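PDB 3VC5: mandelate racemase/muconate lactonizing protein from Thermobispora bispora, which probably catalyses the magnesium-dependent dehydration of D-glucarate to 5-dehydro-4-deoxy-D-glucarate, the first step of D-glucarate degradation. Local coordinates for residues 214-217 and 218-221; 238-241 and 242-246; 191-194 and 195-199; 173-176 and 177-180; 290-293 and 294-297. All coordinates share one frame; numbering follows the deposited sequence. Where two conformers were deposited one is given.

Interaction 1 of 5, residues 214-217 and 218-221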
loop_
_atom_site.group_PDB
_atom_site.type_symbol
_atom_site.label_atom_id
_atom_site.label_comp_id
_atom_site.label_asym_id
_atom_site.label_seq_id
_atom_site.Cartn_x
_atom_site.Cartn_y
_atom_site.Cartn_z
ATOM N N VAL A 214 3.621 -24.881 -25.586
ATOM C CA VAL A 214 4.709 -25.509 -26.309
ATOM C C VAL A 214 4.172 -26.603 -27.228
ATOM O O VAL A 214 4.513 -26.648 -28.417
ATOM C CB VAL A 214 5.708 -26.116 -25.300
ATOM C CG1 VAL A 214 6.800 -26.929 -26.011
ATOM C CG2 VAL A 214 6.306 -25.013 -24.425
ATOM N N PHE A 215 3.333 -27.475 -26.668
ATOM C CA PHE A 215 2.710 -28.562 -27.433
ATOM C C PHE A 215 1.233 -28.285 -27.606
ATOM O O PHE A 215 0.679 -27.438 -26.908
ATOM C CB PHE A 215 2.914 -29.884 -26.702
ATOM C CG PHE A 215 4.315 -30.415 -26.806
ATOM C CD1 PHE A 215 5.204 -30.298 -25.742
ATOM C CD2 PHE A 215 4.745 -31.030 -27.976
ATOM C CE1 PHE A 215 6.492 -30.786 -25.841
ATOM C CE2 PHE A 215 6.033 -31.528 -28.089
ATOM C CZ PHE A 215 6.918 -31.402 -27.017
ATOM N N PRO A 216 0.573 -29.009 -28.518
ATOM C CA PRO A 216 -0.865 -28.792 -28.634
ATOM C C PRO A 216 -1.542 -28.898 -27.268
ATOM O O PRO A 216 -1.124 -29.695 -26.423
ATOM C CB PRO A 216 -1.319 -29.926 -29.555
ATOM C CG PRO A 216 -0.102 -30.171 -30.441
ATOM C CD PRO A 216 1.094 -29.948 -29.530
ATOM N N PRO A 217 -2.580 -28.088 -27.040
ATOM C CA PRO A 217 -3.152 -28.045 -25.689
ATOM C C PRO A 217 -3.563 -29.437 -25.164
ATOM O O PRO A 217 -3.432 -29.703 -23.966
ATOM C CB PRO A 217 -4.392 -27.146 -25.840
ATOM C CG PRO A 217 -4.350 -26.578 -27.224
ATOM C CD PRO A 217 -3.155 -27.093 -27.962
ATOM N N GLU A 218 -4.084 -30.315 -26.024
ATOM C CA GLU A 218 -4.544 -31.604 -25.496
ATOM C C GLU A 218 -3.382 -32.389 -24.868
ATOM O O GLU A 218 -3.572 -33.105 -23.889
ATOM C CB GLU A 218 -5.299 -32.437 -26.538
ATOM C CG GLU A 218 -4.476 -32.851 -27.741
ATOM C CD GLU A 218 -4.581 -31.853 -28.884
ATOM O OE1 GLU A 218 -4.891 -30.659 -28.614
ATOM O OE2 GLU A 218 -4.357 -32.274 -30.046
ATOM N N GLN A 219 -2.179 -32.222 -25.404
ATOM C CA GLN A 219 -1.015 -32.914 -24.849
ATOM C C GLN A 219 -0.599 -32.335 -23.487
ATOM O O GLN A 219 -0.105 -33.056 -22.602
ATOM C CB GLN A 219 0.149 -32.855 -25.837
ATOM C CG GLN A 219 -0.052 -33.689 -27.090
ATOM C CD GLN A 219 1.085 -33.531 -28.091
ATOM O OE1 GLN A 219 2.258 -33.451 -27.715
ATOM N NE2 GLN A 219 0.747 -33.501 -29.369
ATOM N N GLU A 220 -0.783 -31.029 -23.325
ATOM C CA GLU A 220 -0.434 -30.368 -22.079
ATOM C C GLU A 220 -1.472 -30.676 -21.025
ATOM O O GLU A 220 -1.132 -30.866 -19.857
ATOM C CB GLU A 220 -0.254 -28.865 -22.317
ATOM C CG GLU A 220 0.843 -28.618 -23.377
ATOM C CD GLU A 220 1.280 -27.162 -23.521
ATOM O OE1 GLU A 220 0.467 -26.255 -23.218
ATOM O OE2 GLU A 220 2.423 -26.940 -24.013
ATOM N N ALA A 221 -2.737 -30.755 -21.435
ATOM C CA ALA A 221 -3.782 -31.227 -20.525
ATOM C C ALA A 221 -3.474 -32.654 -20.037
ATOM O O ALA A 221 -3.672 -32.969 -18.861
ATOM C CB ALA A 221 -5.159 -31.148 -21.175
HETATM O O HOH W 1 -0.294 -25.281 -25.636
#
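E220 reaches back from the start of helix 217-230 to the loop before it, and its carboxylate takes up the backbone N-H groups of V214 and F215. E220 CB lies 3.7 Å from P217 O. CG then turns to the side of the backbone N (chi1 -58°), and from there the extended chain runs over the loop instead of along the helix: E220 CG passes 3.7 Å from F215 O, and CD stays close to the same oxygen. At the tip OE2 is a double acceptor. V214 N meets E220 OE2 at 2.9 Å on the syn side, near the carboxylate plane, while F215 N comes in from well above that plane, on the same face. OE1 takes the N-H of G213 and, weakly, a water that also donates to F215 O. This is a beta-alpha loop of the modified TIM barrel of the enolase superfamily: the chain runs from strand 208-211, which ends at the predicted proton acceptor K211, through this loop into the helix, with P216 as N-cap. With an alanine in place of E220, the N-H groups of G213, V214 and F215 would probably be left without this acceptor and the loop freer to shift. Q219 lies alongside P216, pointing the same way, with NE2 3.6 Å from P216 CD. Q219 OE1 approaches F215 CD2 to 3.5 Å, the amide turned 34° from the ring. Backbone bonds begin the helix, Q219 N to P216 O at 2.9 Å and A221 N to P217 O at 2.8 Å.

Interaction 2 of 5, residues 238-241 and 242-246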
loop_
_atom_site.group_PDB
_atom_site.type_symbol
_atom_site.label_atom_id
_atom_site.label_comp_id
_atom_site.label_asym_id
_atom_site.label_seq_id
_atom_site.Cartn_x
_atom_site.Cartn_y
_atom_site.Cartn_z
ATOM N N LEU A 238 -1.271 -24.404 -14.780
ATOM C CA LEU A 238 -0.832 -24.550 -16.160
ATOM C C LEU A 238 -0.709 -23.155 -16.746
ATOM O O LEU A 238 -1.628 -22.342 -16.576
ATOM C CB LEU A 238 -1.842 -25.372 -16.970
ATOM C CG LEU A 238 -1.579 -25.543 -18.482
ATOM C CD1 LEU A 238 -0.238 -26.209 -18.767
ATOM C CD2 LEU A 238 -2.722 -26.346 -19.132
ATOM N N ASP A 239 0.408 -22.887 -17.439
ATOM C CA ASP A 239 0.749 -21.527 -17.875
ATOM C C ASP A 239 1.139 -21.478 -19.366
ATOM O O ASP A 239 2.313 -21.591 -19.703
ATOM C CB ASP A 239 1.912 -21.008 -17.007
ATOM C CG ASP A 239 2.368 -19.626 -17.407
ATOM O OD1 ASP A 239 1.629 -18.902 -18.131
ATOM O OD2 ASP A 239 3.485 -19.259 -16.989
ATOM N N PRO A 240 0.152 -21.287 -20.268
ATOM C CA PRO A 240 0.479 -21.235 -21.694
ATOM C C PRO A 240 1.005 -19.878 -22.227
ATOM O O PRO A 240 1.247 -19.759 -23.427
ATOM C CB PRO A 240 -0.852 -21.600 -22.386
ATOM C CG PRO A 240 -1.776 -22.031 -21.310
ATOM C CD PRO A 240 -1.299 -21.415 -20.042
ATOM N N ASN A 241 1.196 -18.880 -21.356
ATOM C CA ASN A 241 1.674 -17.563 -21.786
ATOM C C ASN A 241 0.937 -17.026 -23.026
ATOM O O ASN A 241 1.568 -16.549 -23.979
ATOM C CB ASN A 241 3.193 -17.545 -22.013
ATOM C CG ASN A 241 3.974 -17.548 -20.724
ATOM O OD1 ASN A 241 4.638 -18.546 -20.392
ATOM N ND2 ASN A 241 3.927 -16.426 -19.978
ATOM N N ALA A 242 -0.388 -17.130 -22.986
ATOM C CA ALA A 242 -1.281 -16.524 -23.985
ATOM C C ALA A 242 -1.237 -17.218 -25.356
ATOM O O ALA A 242 -1.577 -16.615 -26.381
ATOM C CB ALA A 242 -1.001 -15.026 -24.121
ATOM N N ALA A 243 -0.788 -18.470 -25.376
ATOM C CA ALA A 243 -0.681 -19.232 -26.630
ATOM C C ALA A 243 -2.022 -19.686 -27.223
ATOM O O ALA A 243 -2.036 -20.201 -28.334
ATOM C CB ALA A 243 0.245 -20.448 -26.444
ATOM N N TRP A 244 -3.132 -19.504 -26.505
ATOM C CA TRP A 244 -4.407 -20.095 -26.952
ATOM C C TRP A 244 -5.431 -19.037 -27.344
ATOM O O TRP A 244 -5.404 -17.911 -26.818
ATOM C CB TRP A 244 -5.041 -20.990 -25.882
ATOM C CG TRP A 244 -4.152 -22.101 -25.378
ATOM C CD1 TRP A 244 -3.064 -22.644 -26.011
ATOM C CD2 TRP A 244 -4.292 -22.810 -24.139
ATOM N NE1 TRP A 244 -2.501 -23.637 -25.220
ATOM C CE2 TRP A 244 -3.252 -23.772 -24.080
ATOM C CE3 TRP A 244 -5.199 -22.734 -23.079
ATOM C CZ2 TRP A 244 -3.104 -24.651 -22.995
ATOM C CZ3 TRP A 244 -5.043 -23.611 -21.998
ATOM C CH2 TRP A 244 -4.005 -24.553 -21.972
ATOM N N THR A 245 -6.355 -19.426 -28.222
ATOM C CA THR A 245 -7.520 -18.618 -28.526
ATOM C C THR A 245 -8.487 -18.686 -27.353
ATOM O O THR A 245 -8.352 -19.530 -26.453
ATOM C CB THR A 245 -8.256 -19.159 -29.764
ATOM O OG1 THR A 245 -8.743 -20.475 -29.483
ATOM C CG2 THR A 245 -7.328 -19.206 -30.962
ATOM N N VAL A 246 -9.483 -17.812 -27.364
ATOM C CA VAL A 246 -10.510 -17.848 -26.340
ATOM C C VAL A 246 -11.263 -19.198 -26.351
ATOM O O VAL A 246 -11.449 -19.840 -25.293
ATOM C CB VAL A 246 -11.491 -16.664 -26.552
ATOM C CG1 VAL A 246 -12.753 -16.843 -25.725
ATOM C CG2 VAL A 246 -10.775 -15.337 -26.193
#
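W244 and P240 meet because the indole turns back over the strand end: with CG opposite the carbonyl carbon (chi1 -56°), the ring is laid across the proline. L238, its CG opposite the backbone N (chi1 176°), stretches toward the same indole from the strand. P240 CG sits over one face, 3.4 Å from the centroid of the six-membered ring of W244 and 12° off its normal, a close CH-pi contact; P240 CB lies over the same rings, 3.7 Å from W244 CE2. L238 CD2 comes instead to the edge, 3.6 Å from W244 CH2, the side chains crossing at about a right angle. A serine in place of W244 would lose both contacts and would probably open a gap beside P240, where V252 and P217 also touch the indole. The chain makes a type I' beta turn, closed by A243 N to P240 O at 3.1 Å, with N241 and A242 both at positive phi. D239 OD1 accepts from N241 N at 3.3 Å, from well above the carboxylate plane, adding an Asx turn. D239 OD2 and N241 OD1 both hold K211 NZ. This is the C-terminal end of barrel strand 236-239, where the enolase superfamily places its metal ligands; D239 is a magnesium ligand, though this chain holds no metal here.

Interaction 3 of 5, residues 191-194 and 195-199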
loop_
_atom_site.group_PDB
_atom_site.type_symbol
_atom_site.label_atom_id
_atom_site.label_comp_id
_atom_site.label_asym_id
_atom_site.label_seq_id
_atom_site.Cartn_x
_atom_site.Cartn_y
_atom_site.Cartn_z
ATOM N N GLY A 191 7.713 -37.779 -19.237
ATOM C CA GLY A 191 8.903 -36.976 -19.010
ATOM C C GLY A 191 8.664 -35.855 -18.006
ATOM O O GLY A 191 9.516 -35.572 -17.188
ATOM N N ILE A 192 7.502 -35.208 -18.077
ATOM C CA ILE A 192 7.123 -34.162 -17.131
ATOM C C ILE A 192 6.910 -34.724 -15.721
ATOM O O ILE A 192 7.370 -34.143 -14.724
ATOM C CB ILE A 192 5.863 -33.398 -17.646
ATOM C CG1 ILE A 192 6.236 -32.531 -18.868
ATOM C CG2 ILE A 192 5.155 -32.608 -16.523
ATOM C CD1 ILE A 192 7.139 -31.338 -18.557
ATOM N N VAL A 193 6.235 -35.867 -15.623
ATOM C CA VAL A 193 6.091 -36.502 -14.330
ATOM C C VAL A 193 7.476 -36.867 -13.766
ATOM O O VAL A 193 7.713 -36.691 -12.574
ATOM C CB VAL A 193 5.161 -37.744 -14.385
ATOM C CG1 VAL A 193 5.211 -38.514 -13.065
ATOM C CG2 VAL A 193 3.733 -37.319 -14.667
ATOM N N ALA A 194 8.388 -37.363 -14.597
ATOM C CA ALA A 194 9.713 -37.732 -14.084
ATOM C C ALA A 194 10.448 -36.490 -13.569
ATOM O O ALA A 194 11.119 -36.537 -12.526
ATOM C CB ALA A 194 10.539 -38.437 -15.146
ATOM N N GLN A 195 10.321 -35.386 -14.314
ATOM C CA GLN A 195 10.943 -34.127 -13.920
ATOM C C GLN A 195 10.382 -33.648 -12.571
ATOM O O GLN A 195 11.131 -33.188 -11.693
ATOM C CB GLN A 195 10.711 -33.070 -15.003
ATOM C CG GLN A 195 11.452 -31.742 -14.784
ATOM C CD GLN A 195 11.030 -30.748 -15.835
ATOM O OE1 GLN A 195 11.396 -30.870 -17.016
ATOM N NE2 GLN A 195 10.214 -29.806 -15.442
ATOM N N ALA A 196 9.063 -33.730 -12.420
ATOM C CA ALA A 196 8.406 -33.438 -11.149
ATOM C C ALA A 196 8.990 -34.274 -9.985
ATOM O O ALA A 196 9.258 -33.739 -8.902
ATOM C CB ALA A 196 6.906 -33.678 -11.262
ATOM N N ARG A 197 9.137 -35.584 -10.194
ATOM C CA ARG A 197 9.692 -36.459 -9.149
ATOM C C ARG A 197 11.081 -35.983 -8.748
ATOM O O ARG A 197 11.434 -35.974 -7.564
ATOM C CB ARG A 197 9.769 -37.908 -9.625
ATOM C CG ARG A 197 8.420 -38.584 -9.769
ATOM C CD ARG A 197 8.581 -40.090 -9.895
ATOM N NE ARG A 197 7.383 -40.671 -10.494
ATOM C CZ ARG A 197 6.241 -40.859 -9.836
ATOM N NH1 ARG A 197 6.149 -40.505 -8.557
ATOM N NH2 ARG A 197 5.191 -41.391 -10.455
ATOM N N LEU A 198 11.867 -35.606 -9.749
ATOM C CA LEU A 198 13.221 -35.135 -9.522
ATOM C C LEU A 198 13.211 -33.840 -8.675
ATOM O O LEU A 198 13.834 -33.788 -7.613
ATOM C CB LEU A 198 13.929 -34.935 -10.867
ATOM C CG LEU A 198 15.427 -34.624 -10.939
ATOM C CD1 LEU A 198 15.937 -34.707 -12.370
ATOM C CD2 LEU A 198 15.724 -33.268 -10.362
ATOM N N LEU A 199 12.481 -32.813 -9.123
ATOM C CA LEU A 199 12.468 -31.539 -8.403
ATOM C C LEU A 199 11.833 -31.663 -7.020
ATOM O O LEU A 199 12.317 -31.064 -6.060
ATOM C CB LEU A 199 11.719 -30.458 -9.206
ATOM C CG LEU A 199 12.543 -29.592 -10.176
ATOM C CD1 LEU A 199 13.428 -30.406 -11.072
ATOM C CD2 LEU A 199 11.635 -28.647 -10.991
#
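V193 and R197, one helical turn apart, lie side by side and point the same way along the surface of helix 189-203. V193 CG1 is the atom that touches: it stands 3.9 Å from R197 NH2 and 4.0 Å from R197 NE, meeting the guanidinium obliquely. V193 puts that methyl opposite its backbone N (chi1 171°), on the side from which the arginine comes. R197 starts with CG close over the preceding turn, 3.5 Å from V193 O, and then runs extended to NE, so that the aliphatic part stays near the helix while the charged end reaches the exposed side. Beneath the pair is the backbone bond R197 N to V193 O at 3.0 Å, one of a regular i to i+4 series that includes A196 N to I192 O at 2.9 Å and L198 N to A194 O at 3.0 Å. I192, Q195, A196 and L199 face another way and rest on L168 of strand 161-169. I192 and A196 also meet L227 of helix 217-230, and V193 meets A226 and A230, so helix 189-203 of this beta-alpha-beta unit packs on both its strand and the next helix of the barrel.

Interaction 4 of 5, residues 173-176 and 177-180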
loop_
_atom_site.group_PDB
_atom_site.type_symbol
_atom_site.label_atom_id
_atom_site.label_comp_id
_atom_site.label_asym_id
_atom_site.label_seq_id
_atom_site.Cartn_x
_atom_site.Cartn_y
_atom_site.Cartn_z
ATOM N N ALA A 173 17.041 -32.328 -24.079
ATOM C CA ALA A 173 18.002 -32.962 -23.181
ATOM C C ALA A 173 19.165 -32.003 -22.901
ATOM O O ALA A 173 19.808 -32.073 -21.844
ATOM C CB ALA A 173 18.513 -34.236 -23.804
ATOM N N GLY A 174 19.435 -31.109 -23.852
ATOM C CA GLY A 174 20.536 -30.133 -23.713
ATOM C C GLY A 174 20.416 -29.131 -24.839
ATOM O O GLY A 174 19.567 -29.300 -25.729
ATOM N N HIS A 175 21.252 -28.092 -24.817
ATOM C CA HIS A 175 21.322 -27.149 -25.937
ATOM C C HIS A 175 22.015 -27.830 -27.094
ATOM O O HIS A 175 23.006 -28.509 -26.872
ATOM C CB HIS A 175 22.097 -25.916 -25.506
ATOM C CG HIS A 175 21.305 -25.046 -24.587
ATOM N ND1 HIS A 175 20.317 -24.190 -25.038
ATOM C CD2 HIS A 175 21.293 -24.962 -23.234
ATOM C CE1 HIS A 175 19.752 -23.592 -23.999
ATOM N NE2 HIS A 175 20.312 -24.060 -22.893
ATOM N N PRO A 176 21.482 -27.681 -28.324
ATOM C CA PRO A 176 22.095 -28.367 -29.466
ATOM C C PRO A 176 23.553 -27.972 -29.542
ATOM O O PRO A 176 23.881 -26.797 -29.366
ATOM C CB PRO A 176 21.331 -27.793 -30.664
ATOM C CG PRO A 176 19.956 -27.553 -30.108
ATOM C CD PRO A 176 20.240 -26.989 -28.713
ATOM N N GLY A 177 24.432 -28.945 -29.770
ATOM C CA GLY A 177 25.846 -28.640 -29.874
ATOM C C GLY A 177 26.582 -28.530 -28.552
ATOM O O GLY A 177 27.780 -28.277 -28.550
ATOM N N LYS A 178 25.882 -28.734 -27.428
ATOM C CA LYS A 178 26.455 -28.576 -26.073
ATOM C C LYS A 178 26.180 -29.814 -25.179
ATOM O O LYS A 178 25.346 -30.647 -25.526
ATOM C CB LYS A 178 25.849 -27.347 -25.419
ATOM C CG LYS A 178 25.939 -26.060 -26.260
ATOM C CD LYS A 178 25.425 -24.860 -25.415
ATOM C CE LYS A 178 25.627 -23.463 -26.025
ATOM N NZ LYS A 178 26.209 -23.481 -27.377
ATOM N N PRO A 179 26.869 -29.937 -24.021
ATOM C CA PRO A 179 26.620 -31.102 -23.161
ATOM C C PRO A 179 25.182 -31.165 -22.658
ATOM O O PRO A 179 24.591 -30.130 -22.344
ATOM C CB PRO A 179 27.581 -30.884 -21.969
ATOM C CG PRO A 179 28.665 -30.013 -22.506
ATOM C CD PRO A 179 27.977 -29.108 -23.518
ATOM N N GLU A 180 24.626 -32.376 -22.578
ATOM C CA GLU A 180 23.316 -32.573 -21.973
ATOM C C GLU A 180 23.367 -32.327 -20.468
ATOM O O GLU A 180 24.383 -32.585 -19.815
ATOM C CB GLU A 180 22.793 -33.969 -22.282
ATOM C CG GLU A 180 22.695 -34.188 -23.776
ATOM C CD GLU A 180 22.155 -35.543 -24.155
ATOM O OE1 GLU A 180 22.052 -36.413 -23.269
ATOM O OE2 GLU A 180 21.838 -35.727 -25.346
HETATM O O HOH W 2 22.952 -28.038 -22.623
HETATM O O HOH W 3 22.659 -31.054 -25.669
HETATM O O HOH W 4 25.967 -25.156 -29.695
#
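K178 folds back on H175 across a type II beta turn, in the long loop between strand 161-169 and helix 189-203. The turn is closed by K178 N to H175 O at 2.9 Å. Over it the lysine chain passes the histidine CB: K178 CD touches H175 CB at 3.5 Å, placed there by a CG that leaves on the backbone N side (chi1 -52°). At the open end of the turn the other pair is looser, E180 CD standing 3.9 Å from A173 CB, with the extended glutamate running past the methyl. The two arms run nearly antiparallel, and glycines sit at two tight places. G177 takes the positive phi (83°) of the third turn position, where a CB would jam against P176 O; G174 passes so near E180 that a CB there would clash with its CA. Waters bridge the arms beyond the turn bond: one accepts from H175 N and donates to P179 O, and another donates to H175 O and K178 O, two acceptors that cannot bond each other. Further out, the imidazole anchors this surface loop to the body of the chain, ND1 bonding to Y426 OH and NE2 to D37 O, while P176 rests on Y426 and F430 of helix 423-430. The lysine end bends sharply at chi4, near 4°, and a third water joins it to the turn, 2.9 Å from K178 NZ and 2.7 Å from P176 O.

Interaction 5 of 5, residues 290-293 and 294-297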
loop_
_atom_site.group_PDB
_atom_site.type_symbol
_atom_site.label_atom_id
_atom_site.label_comp_id
_atom_site.label_asym_id
_atom_site.label_seq_id
_atom_site.Cartn_x
_atom_site.Cartn_y
_atom_site.Cartn_z
ATOM N N VAL A 290 -1.920 -7.835 -16.718
ATOM C CA VAL A 290 -1.860 -6.880 -15.594
ATOM C C VAL A 290 -0.449 -6.909 -15.038
ATOM O O VAL A 290 -0.082 -7.885 -14.335
ATOM C CB VAL A 290 -2.862 -7.261 -14.479
ATOM C CG1 VAL A 290 -2.812 -6.263 -13.318
ATOM C CG2 VAL A 290 -4.294 -7.359 -15.054
ATOM N N VAL A 291 0.353 -5.898 -15.389
ATOM C CA VAL A 291 1.784 -5.936 -15.057
ATOM C C VAL A 291 2.293 -4.581 -14.557
ATOM O O VAL A 291 3.488 -4.398 -14.358
ATOM C CB VAL A 291 2.664 -6.470 -16.238
ATOM C CG1 VAL A 291 2.304 -7.936 -16.571
ATOM C CG2 VAL A 291 2.467 -5.592 -17.457
ATOM N N THR A 292 1.381 -3.613 -14.416
ATOM C CA THR A 292 1.785 -2.302 -13.910
ATOM C C THR A 292 0.510 -1.656 -13.336
ATOM O O THR A 292 -0.590 -2.086 -13.673
ATOM C CB THR A 292 2.452 -1.461 -15.046
ATOM O OG1 THR A 292 3.070 -0.317 -14.465
ATOM C CG2 THR A 292 1.448 -0.982 -16.094
ATOM N N PRO A 293 0.629 -0.687 -12.426
ATOM C CA PRO A 293 -0.613 -0.270 -11.765
ATOM C C PRO A 293 -1.692 0.308 -12.676
ATOM O O PRO A 293 -2.887 0.145 -12.386
ATOM C CB PRO A 293 -0.110 0.774 -10.725
ATOM C CG PRO A 293 1.287 0.245 -10.363
ATOM C CD PRO A 293 1.828 -0.145 -11.725
ATOM N N GLU A 294 -1.310 0.919 -13.785
ATOM C CA GLU A 294 -2.268 1.522 -14.720
ATOM C C GLU A 294 -3.225 0.468 -15.295
ATOM O O GLU A 294 -4.261 0.806 -15.841
ATOM C CB GLU A 294 -1.541 2.224 -15.880
ATOM C CG GLU A 294 -1.052 3.653 -15.586
ATOM C CD GLU A 294 -0.555 4.395 -16.834
ATOM O OE1 GLU A 294 -0.042 5.533 -16.706
ATOM O OE2 GLU A 294 -0.685 3.844 -17.951
ATOM N N HIS A 295 -2.852 -0.793 -15.216
ATOM C CA HIS A 295 -3.707 -1.871 -15.748
ATOM C C HIS A 295 -4.838 -2.256 -14.795
ATOM O O HIS A 295 -5.757 -2.999 -15.164
ATOM C CB HIS A 295 -2.862 -3.133 -16.002
ATOM C CG HIS A 295 -1.842 -2.953 -17.088
ATOM N ND1 HIS A 295 -0.757 -3.784 -17.246
ATOM C CD2 HIS A 295 -1.727 -1.998 -18.045
ATOM C CE1 HIS A 295 -0.026 -3.362 -18.268
ATOM N NE2 HIS A 295 -0.607 -2.284 -18.779
ATOM N N LEU A 296 -4.747 -1.831 -13.539
ATOM C CA LEU A 296 -5.646 -2.394 -12.529
ATOM C C LEU A 296 -7.101 -1.910 -12.645
ATOM O O LEU A 296 -8.011 -2.717 -12.476
ATOM C CB LEU A 296 -5.095 -2.213 -11.108
ATOM C CG LEU A 296 -3.870 -3.096 -10.802
ATOM C CD1 LEU A 296 -3.026 -2.502 -9.646
ATOM C CD2 LEU A 296 -4.303 -4.543 -10.518
ATOM N N PRO A 297 -7.326 -0.621 -12.968
ATOM C CA PRO A 297 -8.752 -0.252 -13.074
ATOM C C PRO A 297 -9.493 -1.030 -14.174
ATOM O O PRO A 297 -10.628 -1.483 -13.938
ATOM C CB PRO A 297 -8.708 1.245 -13.376
ATOM C CG PRO A 297 -7.439 1.726 -12.663
ATOM C CD PRO A 297 -6.440 0.559 -12.878
HETATM O O HOH W 5 1.394 1.912 -14.406
#
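H295 turns its imidazole back onto the loop, and ND1 accepts the backbone N-H of V291. The bond is 3.0 Å between V291 N and H295 ND1, nearly straight at 167° and close to the ring plane, so the donor uses the ring edge. T292 lies over one face of the ring: its CG2 sits 3.6 Å from the ring centroid of H295, close to the normal, in a CH-pi contact. V291 CG2 adds a third approach, 3.4 Å from H295 CE1. The threonine can do two jobs because its OG1 is opposite the backbone N (chi1 -168°) while CG2 is over the ring; T292 OG1 accepts from a water at 2.8 Å, and the same water takes the N-H of E294 at 2.9 Å. That bridge satisfies a backbone donor near the entry to helix 296-302. The following donors find carbonyls three residues back: H295 N bonds to T292 O, and L296 N to P293 O at 2.9 Å. On the apolar side V290 CG1 meets L296 CD2 at 3.6 Å, the two crossing at about a right angle. W315 of helix 312-315 and I324 of helix 318-330 pack on P293 and L296, and L296 also touches T330 of the second subunit. The loop follows barrel strand 284-286 and N287, a magnesium ligand that holds no metal in this chain. Because ND1 must offer a lone pair to V291 N, the arrangement is consistent with a neutral H295 carrying its proton on NE2, its ring fixed by this bond and the threonine methyl.

How the interactions relate
All five contacts are local, within a loop, a turn or a helix, but they differ with their place. The touching residues of interaction 2 are all buried, and it mixes a ring contact with metal-site polar bonds. It touches interaction 1, where P217 and E220 pack on W244, so the start of helix 217-230 meets the loop after strand 236-239. Interaction 1 is partly buried and relies on a carboxylate gripping backbone N-H groups, where interaction 5, about 30 Å away between centres, uses an imidazole nitrogen. Interaction 3 is a regular helix, buried on one side and exposed on the other. Interaction 4 is a water-bridged surface turn, away from the annotated sites and about 39 Å between centres from interaction 5.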